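Local coordinates for signal recognition particle 19 kDa protein (Pyrococcus furiosus, PDB 3DLU) that probably binds 7S RNA directly and helps SRP54 join the archaeal signal recognition particle, which targets nascent membrane proteins to the cytoplasmic membrane, at residues Ala41-Phe46 and Ala89-Glu94. Numbering follows the deposited sequence.
Sequences AEELKF and AQKIRE
K91 of helix 81-100 reaches across to E43 and L44, where helix 34-43 ends in a Schellman motif; the two helices of the SRP19 alpha/beta fold, built with a three-stranded antiparallel sheet, meet here at the surface. The electrostatic part is a network in which K91 lies between two carboxylates. Its NZ makes a long salt bridge to E43 OE1 (3.9 Å) and a shorter, hydrogen-bonded one to E94 OE2 (3.2 Å), one turn along its own helix. NZ meets E94 OE2 from above the plane of that carboxylate. E43 OE1 and E94 OE1 are 5.3 Å apart, so the ammonium probably screens their like charges; R98 pairs with E94 as well. The apolar part uses the lysine's methylenes: K91 and L44 run past each other in opposite directions, K91 CE 4.0 Å from L44 CD2, while L44 also touches L87 and I88. Shortening K91 to an alanine would probably leave E43 without this partner, the two acids less well screened and L44 CD2 without the methylene beside it. K91 CB points toward 41-46 and, with chi1 at 177°, bends at chi2 and chi3 bring CD and NZ to E43. E43 crosses the lysine at about a right angle, E43 OE1 3.7 Å from K91 CD.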
loop_
_atom_site.group_PDB
_atom_site.type_symbol
_atom_site.label_atom_id
_atom_site.label_comp_id
_atom_site.label_asym_id
_atom_site.label_seq_id
_atom_site.Cartn_x
_atom_site.Cartn_y
_atom_site.Cartn_z
ATOM N N ALA A 41 10.926 6.565 -15.958
ATOM C CA ALA A 41 9.954 5.981 -16.887
ATOM C C ALA A 41 9.319 7.062 -17.754
ATOM O O ALA A 41 9.172 6.892 -18.957
ATOM C CB ALA A 41 8.876 5.194 -16.126
ATOM N N GLU A 42 8.958 8.174 -17.125
ATOM C CA GLU A 42 8.318 9.283 -17.822
ATOM C C GLU A 42 9.289 9.889 -18.829
ATOM O O GLU A 42 8.934 10.137 -19.981
ATOM C CB GLU A 42 7.843 10.327 -16.820
ATOM C CG GLU A 42 6.625 9.872 -16.002
ATOM C CD GLU A 42 6.299 10.813 -14.852
ATOM O OE1 GLU A 42 7.157 11.657 -14.506
ATOM O OE2 GLU A 42 5.187 10.701 -14.291
ATOM N N GLU A 43 10.530 10.100 -18.404
ATOM C CA GLU A 43 11.531 10.620 -19.321
ATOM C C GLU A 43 11.771 9.680 -20.501
ATOM O O GLU A 43 12.048 10.142 -21.613
ATOM C CB GLU A 43 12.845 10.951 -18.603
ATOM C CG GLU A 43 12.825 12.289 -17.885
ATOM C CD GLU A 43 14.149 13.032 -17.991
ATOM O OE1 GLU A 43 15.031 12.581 -18.761
ATOM O OE2 GLU A 43 14.307 14.070 -17.310
ATOM N N LEU A 44 11.647 8.375 -20.258
ATOM C CA LEU A 44 11.838 7.354 -21.293
ATOM C C LEU A 44 10.588 7.162 -22.158
ATOM O O LEU A 44 10.589 6.335 -23.078
ATOM C CB LEU A 44 12.221 6.008 -20.661
ATOM C CG LEU A 44 13.598 6.018 -19.978
ATOM C CD1 LEU A 44 13.763 4.841 -19.023
ATOM C CD2 LEU A 44 14.709 6.045 -21.028
ATOM N N LYS A 45 9.542 7.916 -21.838
ATOM C CA LYS A 45 8.257 7.861 -22.554
ATOM C C LYS A 45 7.491 6.568 -22.292
ATOM O O LYS A 45 6.722 6.109 -23.136
ATOM C CB LYS A 45 8.441 8.033 -24.059
ATOM C CG LYS A 45 9.413 9.116 -24.457
ATOM C CD LYS A 45 8.785 10.447 -24.691
ATOM C CE LYS A 45 9.610 11.195 -25.735
ATOM N NZ LYS A 45 9.246 12.619 -25.831
ATOM N N PHE A 46 7.712 5.966 -21.134
ATOM C CA PHE A 46 6.930 4.808 -20.752
ATOM C C PHE A 46 5.655 5.356 -20.144
ATOM O O PHE A 46 5.604 6.518 -19.747
ATOM C CB PHE A 46 7.669 3.943 -19.721
ATOM C CG PHE A 46 8.967 3.352 -20.217
ATOM C CD1 PHE A 46 9.282 3.335 -21.569
ATOM C CD2 PHE A 46 9.851 2.768 -19.324
ATOM C CE1 PHE A 46 10.472 2.774 -22.019
ATOM C CE2 PHE A 46 11.051 2.195 -19.766
ATOM C CZ PHE A 46 11.360 2.202 -21.108
ATOM N N ALA A 89 17.457 2.177 -15.051
ATOM C CA ALA A 89 18.624 2.291 -14.177
ATOM C C ALA A 89 19.605 3.345 -14.705
ATOM O O ALA A 89 20.065 4.228 -13.954
ATOM C CB ALA A 89 19.318 0.929 -14.024
ATOM N N GLN A 90 19.906 3.276 -15.996
ATOM C CA GLN A 90 20.877 4.198 -16.577
ATOM C C GLN A 90 20.348 5.635 -16.592
ATOM O O GLN A 90 21.109 6.585 -16.419
ATOM C CB GLN A 90 21.336 3.725 -17.959
ATOM C CG GLN A 90 22.468 4.566 -18.581
ATOM C CD GLN A 90 23.738 4.651 -17.724
ATOM O OE1 GLN A 90 23.939 3.875 -16.792
ATOM N NE2 GLN A 90 24.605 5.597 -18.060
ATOM N N LYS A 91 19.036 5.791 -16.753
ATOM C CA LYS A 91 18.427 7.110 -16.686
ATOM C C LYS A 91 18.517 7.687 -15.266
ATOM O O LYS A 91 18.771 8.885 -15.087
ATOM C CB LYS A 91 16.973 7.043 -17.159
ATOM C CG LYS A 91 16.229 8.358 -17.054
ATOM C CD LYS A 91 16.810 9.404 -17.995
ATOM C CE LYS A 91 16.977 8.848 -19.396
ATOM N NZ LYS A 91 17.353 9.945 -20.340
ATOM N N ILE A 92 18.315 6.842 -14.259
ATOM C CA ILE A 92 18.430 7.291 -12.878
ATOM C C ILE A 92 19.875 7.721 -12.575
ATOM O O ILE A 92 20.104 8.734 -11.906
ATOM C CB ILE A 92 17.963 6.214 -11.882
ATOM C CG1 ILE A 92 16.455 5.976 -12.030
ATOM C CG2 ILE A 92 18.295 6.633 -10.442
ATOM C CD1 ILE A 92 15.935 4.830 -11.134
ATOM N N ARG A 93 20.843 6.965 -13.085
ATOM C CA ARG A 93 22.249 7.338 -12.933
ATOM C C ARG A 93 22.491 8.732 -13.516
ATOM O O ARG A 93 23.181 9.564 -12.920
ATOM C CB ARG A 93 23.160 6.313 -13.617
ATOM C CG ARG A 93 24.644 6.717 -13.705
ATOM C CD ARG A 93 25.523 5.515 -14.102
ATOM N NE ARG A 93 25.612 4.567 -12.994
ATOM C CZ ARG A 93 24.958 3.411 -12.949
ATOM N NH1 ARG A 93 24.205 3.029 -13.981
ATOM N NH2 ARG A 93 25.060 2.639 -11.876
ATOM N N GLU A 94 21.925 8.976 -14.686
ATOM C CA GLU A 94 22.064 10.269 -15.339
ATOM C C GLU A 94 21.425 11.402 -14.522
ATOM O O GLU A 94 22.061 12.446 -14.320
ATOM C CB GLU A 94 21.517 10.197 -16.766
ATOM C CG GLU A 94 21.438 11.518 -17.490
ATOM C CD GLU A 94 20.620 11.423 -18.777
ATOM O OE1 GLU A 94 20.259 12.480 -19.339
ATOM O OE2 GLU A 94 20.335 10.292 -19.222
#